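Local coordinates for DltD domain-containing protein (Beauveria bassiana, PDB 7D78), which probably acts as an alpha/beta-hydrolase thioesterase that cyclises a polyketide chain into a medium-ring lactone, at residues Trp131-Gly136 with Met155-Leu160; Gly137-Cys142 with Ala243-Lys248; Val259-Pro264 with Ala277-Phe282. All blocks are in the same frame, centred on the assembly; numbering follows the deposited sequence.

Interaction 1. Residues Trp131-Gly136 with Met155-Leu160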
loop_
_atom_site.group_PDB
_atom_site.type_symbol
_atom_site.label_atom_id
_atom_site.label_comp_id
_atom_site.label_asym_id
_atom_site.label_seq_id
_atom_site.Cartn_x
_atom_site.Cartn_y
_atom_site.Cartn_z
ATOM N N TRP A 131 -16.435 -2.786 12.466
ATOM C CA TRP A 131 -17.511 -1.934 11.979
ATOM C C TRP A 131 -16.861 -0.677 11.424
ATOM O O TRP A 131 -15.957 -0.120 12.051
ATOM C CB TRP A 131 -18.470 -1.601 13.137
ATOM C CG TRP A 131 -19.732 -0.835 12.813
ATOM C CD1 TRP A 131 -21.007 -1.335 12.790
ATOM C CD2 TRP A 131 -19.849 0.570 12.536
ATOM N NE1 TRP A 131 -21.903 -0.336 12.498
ATOM C CE2 TRP A 131 -21.219 0.843 12.339
ATOM C CE3 TRP A 131 -18.926 1.620 12.425
ATOM C CZ2 TRP A 131 -21.692 2.124 12.029
ATOM C CZ3 TRP A 131 -19.403 2.903 12.117
ATOM C CH2 TRP A 131 -20.771 3.137 11.928
ATOM N N GLY A 132 -17.295 -0.238 10.258
ATOM C CA GLY A 132 -16.700 0.946 9.660
ATOM C C GLY A 132 -17.711 1.717 8.851
ATOM O O GLY A 132 -18.581 1.135 8.194
ATOM N N MET A 133 -17.586 3.042 8.883
ATOM C CA MET A 133 -18.440 3.919 8.097
ATOM C C MET A 133 -17.634 4.604 7.005
ATOM O O MET A 133 -16.543 5.124 7.265
ATOM C CB MET A 133 -19.109 4.979 8.966
ATOM C CG MET A 133 -20.008 5.907 8.153
ATOM S SD MET A 133 -21.286 6.582 9.203
ATOM C CE MET A 133 -22.102 7.705 8.061
ATOM N N SER A 134 -18.182 4.614 5.790
ATOM C CA SER A 134 -17.610 5.366 4.669
ATOM C C SER A 134 -16.227 4.780 4.394
ATOM O O SER A 134 -16.107 3.544 4.326
ATOM C CB SER A 134 -17.645 6.856 5.001
ATOM O OG SER A 134 -17.146 7.633 3.925
ATOM N N PHE A 135 -15.192 5.604 4.220
ATOM C CA PHE A 135 -13.792 5.194 4.132
ATOM C C PHE A 135 -13.423 4.150 5.191
ATOM O O PHE A 135 -12.690 3.192 4.903
ATOM C CB PHE A 135 -12.921 6.456 4.267
ATOM C CG PHE A 135 -11.496 6.289 3.830
ATOM C CD1 PHE A 135 -11.145 6.470 2.504
ATOM C CD2 PHE A 135 -10.493 6.032 4.760
ATOM C CE1 PHE A 135 -9.822 6.346 2.094
ATOM C CE2 PHE A 135 -9.164 5.898 4.355
ATOM C CZ PHE A 135 -8.831 6.054 3.021
ATOM N N GLY A 136 -13.937 4.316 6.416
ATOM C CA GLY A 136 -13.615 3.383 7.486
ATOM C C GLY A 136 -14.194 1.990 7.292
ATOM O O GLY A 136 -13.640 1.008 7.801
ATOM N N MET A 155 -19.977 -2.934 7.042
ATOM C CA MET A 155 -19.560 -1.789 6.246
ATOM C C MET A 155 -20.770 -0.906 5.988
ATOM O O MET A 155 -21.764 -1.354 5.401
ATOM C CB MET A 155 -18.941 -2.226 4.922
ATOM C CG MET A 155 -17.604 -2.936 5.056
ATOM S SD MET A 155 -16.898 -3.257 3.433
ATOM C CE MET A 155 -17.950 -4.577 2.849
ATOM N N VAL A 156 -20.683 0.344 6.413
ATOM C CA VAL A 156 -21.711 1.336 6.137
ATOM C C VAL A 156 -21.174 2.275 5.068
ATOM O O VAL A 156 -20.101 2.867 5.238
ATOM C CB VAL A 156 -22.107 2.096 7.409
ATOM C CG1 VAL A 156 -23.161 3.160 7.096
ATOM C CG2 VAL A 156 -22.595 1.115 8.454
ATOM N N CYS A 157 -21.917 2.393 3.965
ATOM C CA CYS A 157 -21.594 3.224 2.806
ATOM C C CYS A 157 -20.096 3.204 2.460
ATOM O O CYS A 157 -19.465 4.262 2.373
ATOM C CB CYS A 157 -22.089 4.654 3.003
ATOM S SG CYS A 157 -21.398 5.558 4.437
ATOM N N PRO A 158 -19.511 2.024 2.253
ATOM C CA PRO A 158 -18.077 1.977 1.932
ATOM C C PRO A 158 -17.764 2.740 0.650
ATOM O O PRO A 158 -18.531 2.713 -0.313
ATOM C CB PRO A 158 -17.797 0.478 1.769
ATOM C CG PRO A 158 -19.122 -0.120 1.419
ATOM C CD PRO A 158 -20.130 0.687 2.193
ATOM N N ILE A 159 -16.620 3.434 0.651
ATOM C CA ILE A 159 -16.101 4.125 -0.524
ATOM C C ILE A 159 -15.017 3.252 -1.148
ATOM O O ILE A 159 -14.061 2.855 -0.471
ATOM C CB ILE A 159 -15.533 5.509 -0.176
ATOM C CG1 ILE A 159 -16.629 6.478 0.265
ATOM C CG2 ILE A 159 -14.928 6.114 -1.426
ATOM C CD1 ILE A 159 -16.068 7.852 0.701
ATOM N N LEU A 160 -15.138 2.979 -2.451
ATOM C CA LEU A 160 -14.290 1.993 -3.100
ATOM C C LEU A 160 -13.460 2.528 -4.259
ATOM O O LEU A 160 -12.676 1.763 -4.841
ATOM C CB LEU A 160 -15.144 0.816 -3.587
ATOM C CG LEU A 160 -15.917 0.104 -2.478
ATOM C CD1 LEU A 160 -17.033 -0.744 -3.085
ATOM C CD2 LEU A 160 -14.973 -0.764 -1.658
#
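The carbonyl oxygen of V156 takes the shortest hydrogen bond of this contact, from the backbone N of S134 at 2.7 Å, with an angle of 163° at the hydrogen. The CA of M133 also offers its hydrogen to this oxygen, a longer C-H...O contact. One residue back, V156 N donates to G132 O at 2.9 Å. These two bonds, with G132 paired to M155 and M133 to V156, define parallel strand pairing at the C-terminal ends of strands 127-133 and 150-156.

Beyond the last pair of this register the two chains no longer pair as strands, and the approach continues through C-H...O contacts: S134 CA lies 3.2 Å from C157 O, and P158 CA points its hydrogen back at S134 O. S134 has phi 63° and psi -134°, the strained backbone expected of a nucleophile elbow, and G132, S134 and G136 fit the G-x-S-x-G pattern of one between strand 127-133 and helix 135-146. A CB on G132 would clash with G136 O, which accounts for the glycine.

S134 OG is consistent with the nucleophile of a Ser-His-Asp triad; it is hydrogen-bonded to H296 NE2 and to a bound glycerol. With OG anti to the backbone N, the hydroxyl stands where H296 NE2 reaches it, and I159 CD1 packs 3.4 Å from OG. C157 SG lies alongside the turn, 4.0 Å from S134 CB and equally far from M133 CG.

On the sheet face shared by M133 and V156, M133 CG lies 4.3 Å from V156 CG1. V156 CG2 approaches the six-membered part of the W131 indole at an oblique slant, 3.8 Å from CZ2, while M312 of helix 305-319 touches both W131 and V156.

Interaction 2. Residues Gly137-Cys142 with Ala243-Lys248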
loop_
_atom_site.group_PDB
_atom_site.type_symbol
_atom_site.label_atom_id
_atom_site.label_comp_id
_atom_site.label_asym_id
_atom_site.label_seq_id
_atom_site.Cartn_x
_atom_site.Cartn_y
_atom_site.Cartn_z
ATOM N N GLY A 137 -15.326 1.880 6.595
ATOM C CA GLY A 137 -15.834 0.556 6.261
ATOM C C GLY A 137 -14.908 -0.188 5.318
ATOM O O GLY A 137 -14.686 -1.395 5.467
ATOM N N THR A 138 -14.341 0.530 4.344
ATOM C CA THR A 138 -13.413 -0.092 3.405
ATOM C C THR A 138 -12.114 -0.479 4.106
ATOM O O THR A 138 -11.571 -1.562 3.868
ATOM C CB THR A 138 -13.160 0.866 2.238
ATOM O OG1 THR A 138 -14.418 1.342 1.743
ATOM C CG2 THR A 138 -12.403 0.180 1.102
ATOM N N VAL A 139 -11.618 0.392 4.986
ATOM C CA VAL A 139 -10.437 0.080 5.792
ATOM C C VAL A 139 -10.691 -1.166 6.630
ATOM O O VAL A 139 -9.829 -2.050 6.743
ATOM C CB VAL A 139 -10.070 1.286 6.684
ATOM C CG1 VAL A 139 -9.090 0.864 7.793
ATOM C CG2 VAL A 139 -9.481 2.424 5.854
ATOM N N SER A 140 -11.880 -1.251 7.239
ATOM C CA SER A 140 -12.190 -2.388 8.096
ATOM C C SER A 140 -12.184 -3.694 7.305
ATOM O O SER A 140 -11.764 -4.736 7.818
ATOM C CB SER A 140 -13.552 -2.189 8.777
ATOM O OG SER A 140 -13.577 -1.040 9.606
ATOM N N ALA A 141 -12.656 -3.658 6.062
ATOM C CA ALA A 141 -12.642 -4.862 5.238
ATOM C C ALA A 141 -11.218 -5.349 4.999
ATOM O O ALA A 141 -10.961 -6.557 5.022
ATOM C CB ALA A 141 -13.335 -4.598 3.909
ATOM N N CYS A 142 -10.287 -4.424 4.744
ATOM C CA CYS A 142 -8.897 -4.816 4.522
ATOM C C CYS A 142 -8.310 -5.464 5.767
ATOM O O CYS A 142 -7.587 -6.463 5.670
ATOM C CB CYS A 142 -8.054 -3.604 4.106
ATOM S SG CYS A 142 -8.622 -2.808 2.582
ATOM N N ALA A 243 -3.623 6.535 -4.322
ATOM C CA ALA A 243 -3.282 6.075 -5.665
ATOM C C ALA A 243 -2.863 4.613 -5.650
ATOM O O ALA A 243 -3.171 3.864 -6.583
ATOM C CB ALA A 243 -2.164 6.938 -6.255
ATOM N N TRP A 244 -2.132 4.211 -4.605
ATOM C CA TRP A 244 -1.637 2.846 -4.473
ATOM C C TRP A 244 -2.754 1.868 -4.121
ATOM O O TRP A 244 -2.734 0.718 -4.571
ATOM C CB TRP A 244 -0.578 2.774 -3.372
ATOM C CG TRP A 244 0.715 3.576 -3.515
ATOM C CD1 TRP A 244 1.414 4.162 -2.490
ATOM C CD2 TRP A 244 1.477 3.826 -4.707
ATOM N NE1 TRP A 244 2.549 4.758 -2.970
ATOM C CE2 TRP A 244 2.616 4.568 -4.323
ATOM C CE3 TRP A 244 1.314 3.492 -6.055
ATOM C CZ2 TRP A 244 3.577 4.992 -5.242
ATOM C CZ3 TRP A 244 2.266 3.904 -6.961
ATOM C CH2 TRP A 244 3.384 4.655 -6.553
ATOM N N TRP A 245 -3.722 2.314 -3.322
ATOM C CA TRP A 245 -4.727 1.438 -2.736
ATOM C C TRP A 245 -5.637 0.863 -3.808
ATOM O O TRP A 245 -6.190 1.602 -4.630
ATOM C CB TRP A 245 -5.558 2.226 -1.728
ATOM C CG TRP A 245 -6.314 1.429 -0.709
ATOM C CD1 TRP A 245 -6.025 0.171 -0.249
ATOM C CD2 TRP A 245 -7.473 1.866 0.014
ATOM N NE1 TRP A 245 -6.940 -0.198 0.725
ATOM C CE2 TRP A 245 -7.838 0.822 0.895
ATOM C CE3 TRP A 245 -8.236 3.045 0.004
ATOM C CZ2 TRP A 245 -8.928 0.926 1.761
ATOM C CZ3 TRP A 245 -9.312 3.147 0.863
ATOM C CH2 TRP A 245 -9.645 2.094 1.738
ATOM N N GLN A 246 -5.811 -0.456 -3.787
ATOM C CA GLN A 246 -6.734 -1.151 -4.683
ATOM C C GLN A 246 -7.732 -1.942 -3.842
ATOM O O GLN A 246 -7.673 -3.176 -3.793
ATOM C CB GLN A 246 -5.968 -2.062 -5.639
ATOM C CG GLN A 246 -4.807 -1.345 -6.349
ATOM C CD GLN A 246 -5.306 -0.288 -7.285
ATOM O OE1 GLN A 246 -6.325 -0.481 -7.951
ATOM N NE2 GLN A 246 -4.611 0.852 -7.338
ATOM N N PRO A 247 -8.658 -1.257 -3.161
ATOM C CA PRO A 247 -9.494 -1.955 -2.168
ATOM C C PRO A 247 -10.441 -2.974 -2.769
ATOM O O PRO A 247 -10.740 -3.980 -2.109
ATOM C CB PRO A 247 -10.263 -0.813 -1.489
ATOM C CG PRO A 247 -10.263 0.296 -2.492
ATOM C CD PRO A 247 -8.955 0.184 -3.229
ATOM N N LYS A 248 -10.940 -2.745 -3.990
ATOM C CA LYS A 248 -11.768 -3.760 -4.633
ATOM C C LYS A 248 -11.027 -5.083 -4.735
ATOM O O LYS A 248 -11.639 -6.148 -4.590
ATOM C CB LYS A 248 -12.225 -3.291 -6.017
ATOM C CG LYS A 248 -13.116 -2.061 -5.972
ATOM C CD LYS A 248 -13.508 -1.589 -7.374
ATOM C CE LYS A 248 -14.383 -0.342 -7.318
ATOM N NZ LYS A 248 -14.627 0.231 -8.674
#
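T138 CG2 presses on the far corner of the W245 indole, 3.4 Å from CH2, and reaches P247 CB at 3.5 Å. With chi1 -49°, OG1 of T138 lies beside the backbone N, where I159 O engages it, and CG2, anti to that N, is directed at the indole. P247 CB sits over one face of the same indole, 3.8 Å above its plane and displaced toward the rim. At the pyrrole edge, near the ring plane, W245 NE1 gives C142 SG a weak hydrogen bond of 3.6 Å, bent to 142°; the sulfur is also 3.8 Å from CZ2. V139 CG2 adds a looser touch at CH2.

T138 and C142 stand one turn apart on helix 135-146, the helix that follows the probable nucleophile elbow of the alpha/beta-hydrolase fold, and the indole spans both from the link between helices 238-244 and 247-251. Replacing W245 by alanine is likely to open a gap beside T138 and P247 and to leave C142 SG without its weak N-H donor. Farther out, the rings of F135 and F162 meet the indole, and P103 and L104 touch it from helix 103-118. W244 of the second subunit packs on C142.

Interaction 3. Residues Val259-Pro264 with Ala277-Phe282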
loop_
_atom_site.group_PDB
_atom_site.type_symbol
_atom_site.label_atom_id
_atom_site.label_comp_id
_atom_site.label_asym_id
_atom_site.label_seq_id
_atom_site.Cartn_x
_atom_site.Cartn_y
_atom_site.Cartn_z
ATOM N N VAL A 259 -20.455 -10.736 6.360
ATOM C CA VAL A 259 -20.379 -9.316 6.042
ATOM C C VAL A 259 -21.777 -8.744 5.870
ATOM O O VAL A 259 -22.597 -9.288 5.120
ATOM C CB VAL A 259 -19.515 -9.048 4.791
ATOM C CG1 VAL A 259 -19.918 -9.959 3.634
ATOM C CG2 VAL A 259 -19.596 -7.563 4.381
ATOM N N LEU A 260 -22.030 -7.633 6.544
ATOM C CA LEU A 260 -23.228 -6.830 6.359
ATOM C C LEU A 260 -22.819 -5.517 5.713
ATOM O O LEU A 260 -21.927 -4.828 6.222
ATOM C CB LEU A 260 -23.922 -6.562 7.699
ATOM C CG LEU A 260 -24.980 -5.463 7.678
ATOM C CD1 LEU A 260 -26.191 -5.942 6.879
ATOM C CD2 LEU A 260 -25.374 -5.098 9.108
ATOM N N MET A 261 -23.447 -5.180 4.591
ATOM C CA MET A 261 -23.249 -3.883 3.962
ATOM C C MET A 261 -24.536 -3.072 4.018
ATOM O O MET A 261 -25.608 -3.564 3.638
ATOM C CB MET A 261 -22.800 -4.029 2.510
ATOM C CG MET A 261 -22.556 -2.685 1.837
ATOM S SD MET A 261 -22.029 -2.872 0.126
ATOM C CE MET A 261 -20.554 -3.869 0.320
ATOM N N VAL A 262 -24.418 -1.828 4.470
ATOM C CA VAL A 262 -25.515 -0.869 4.493
ATOM C C VAL A 262 -25.196 0.228 3.485
ATOM O O VAL A 262 -24.226 0.979 3.659
ATOM C CB VAL A 262 -25.720 -0.286 5.896
ATOM C CG1 VAL A 262 -26.879 0.716 5.894
ATOM C CG2 VAL A 262 -25.952 -1.406 6.908
ATOM N N THR A 263 -26.022 0.335 2.444
ATOM C CA THR A 263 -25.802 1.260 1.347
ATOM C C THR A 263 -26.923 2.285 1.291
ATOM O O THR A 263 -28.105 1.899 1.289
ATOM C CB THR A 263 -25.727 0.496 0.014
ATOM O OG1 THR A 263 -24.547 -0.314 0.000
ATOM C CG2 THR A 263 -25.701 1.462 -1.184
ATOM N N PRO A 264 -26.613 3.584 1.236
ATOM C CA PRO A 264 -27.672 4.590 1.090
ATOM C C PRO A 264 -28.165 4.616 -0.347
ATOM O O PRO A 264 -27.364 4.665 -1.285
ATOM C CB PRO A 264 -26.976 5.908 1.463
ATOM C CG PRO A 264 -25.523 5.532 1.829
ATOM C CD PRO A 264 -25.274 4.202 1.204
ATOM N N ALA A 277 -21.761 -3.754 -6.457
ATOM C CA ALA A 277 -20.883 -4.621 -7.237
ATOM C C ALA A 277 -19.908 -5.367 -6.336
ATOM O O ALA A 277 -19.669 -6.566 -6.523
ATOM C CB ALA A 277 -20.136 -3.797 -8.287
ATOM N N ALA A 278 -19.337 -4.678 -5.341
ATOM C CA ALA A 278 -18.453 -5.361 -4.406
ATOM C C ALA A 278 -19.223 -6.380 -3.578
ATOM O O ALA A 278 -18.760 -7.513 -3.394
ATOM C CB ALA A 278 -17.750 -4.348 -3.496
ATOM N N PHE A 279 -20.409 -6.001 -3.088
ATOM C CA PHE A 279 -21.190 -6.912 -2.253
ATOM C C PHE A 279 -21.533 -8.195 -2.997
ATOM O O PHE A 279 -21.504 -9.288 -2.411
ATOM C CB PHE A 279 -22.476 -6.239 -1.769
ATOM C CG PHE A 279 -23.297 -7.116 -0.863
ATOM C CD1 PHE A 279 -23.009 -7.199 0.485
ATOM C CD2 PHE A 279 -24.328 -7.899 -1.373
ATOM C CE1 PHE A 279 -23.748 -8.020 1.323
ATOM C CE2 PHE A 279 -25.068 -8.730 -0.543
ATOM C CZ PHE A 279 -24.779 -8.789 0.805
ATOM N N GLU A 280 -21.884 -8.080 -4.281
ATOM C CA GLU A 280 -22.278 -9.253 -5.054
ATOM C C GLU A 280 -21.169 -10.293 -5.110
ATOM O O GLU A 280 -21.451 -11.491 -5.216
ATOM C CB GLU A 280 -22.682 -8.844 -6.476
ATOM C CG GLU A 280 -24.184 -8.642 -6.665
ATOM C CD GLU A 280 -24.523 -7.948 -7.980
ATOM O OE1 GLU A 280 -25.287 -6.953 -7.961
ATOM O OE2 GLU A 280 -24.024 -8.399 -9.035
ATOM N N LEU A 281 -19.905 -9.866 -5.029
ATOM C CA LEU A 281 -18.795 -10.800 -5.175
ATOM C C LEU A 281 -18.585 -11.694 -3.957
ATOM O O LEU A 281 -17.999 -12.772 -4.099
ATOM C CB LEU A 281 -17.502 -10.040 -5.462
ATOM C CG LEU A 281 -17.487 -9.267 -6.781
ATOM C CD1 LEU A 281 -16.140 -8.573 -6.968
ATOM C CD2 LEU A 281 -17.783 -10.211 -7.938
ATOM N N PHE A 282 -19.022 -11.272 -2.772
ATOM C CA PHE A 282 -18.734 -12.033 -1.560
ATOM C C PHE A 282 -19.360 -13.425 -1.647
ATOM O O PHE A 282 -20.567 -13.540 -1.898
ATOM C CB PHE A 282 -19.265 -11.307 -0.323
ATOM C CG PHE A 282 -18.505 -10.049 0.035
ATOM C CD1 PHE A 282 -17.139 -10.081 0.266
ATOM C CD2 PHE A 282 -19.169 -8.835 0.165
ATOM C CE1 PHE A 282 -16.439 -8.918 0.616
ATOM C CE2 PHE A 282 -18.478 -7.668 0.513
ATOM C CZ PHE A 282 -17.111 -7.715 0.734
#
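Within 277-282, F279 is the first residue to reach strand 259-264 with its side chain, and there it meets M261. With CG anti to the backbone N (chi1 -178°), its ring extends toward the strand and slides past M261 in the opposite direction. M261 CE rests 3.7 Å from F279 CB, while M261 CB is 3.8 Å from F279 CD1. The sulfur makes an oblique Met-aromatic contact, SD standing 5.5 Å from the F279 ring centroid. M261 is extended as far as SD and then bends, chi3 -58°, and the bend brings its methyl against both phenylalanines.

At F282 the ring is flanked on both faces. On one comes V259 CG1, 4.0 Å from the ring centroid and 23° off its normal, a CH-pi contact in which the valine crosses the ring at about a right angle; A278 O lies 3.8 Å above the opposite face, offset toward the rim. M261 CE meets the edge of this ring, 4.3 Å from CE2. Behind them M155 of strand 150-156 touches V259, M261 and F282, and K286 forms a cation-pi pair with F279. No hydrogen bond crosses between the segments; the side-chain contacts are apolar or aromatic, and V259 O lies at the F279 ring edge, as befits a helix packed on one face of the sheet in the right-handed beta-alpha-beta crossover of strand 259-264, helix 272-281 and strand 286-291.

How the interactions relate
From the N terminus, interaction 1 opens on strand 127-133 and closes a short loop when strand 150-156 returns beside it, completing a beta-alpha-beta unit. Interaction 2 starts inside that loop, on helix 135-146, and closes about a hundred residues later at 243-248, so the two cross; they meet where P158 CB lies 3.5 Å from T138 OG1. Interaction 3 follows both in series and closes on helix 272-281 after 12 intervening residues. Its strand 259-264 neighbours strand 150-156, joined to interaction 1 by M155 N and L260 O, 2.8 Å apart. Interactions 2 and 3 do not touch, their nearest atoms about 6 Å apart. Together they tie the central sheet to helices 135-146 and 272-281 and the 243-248 link.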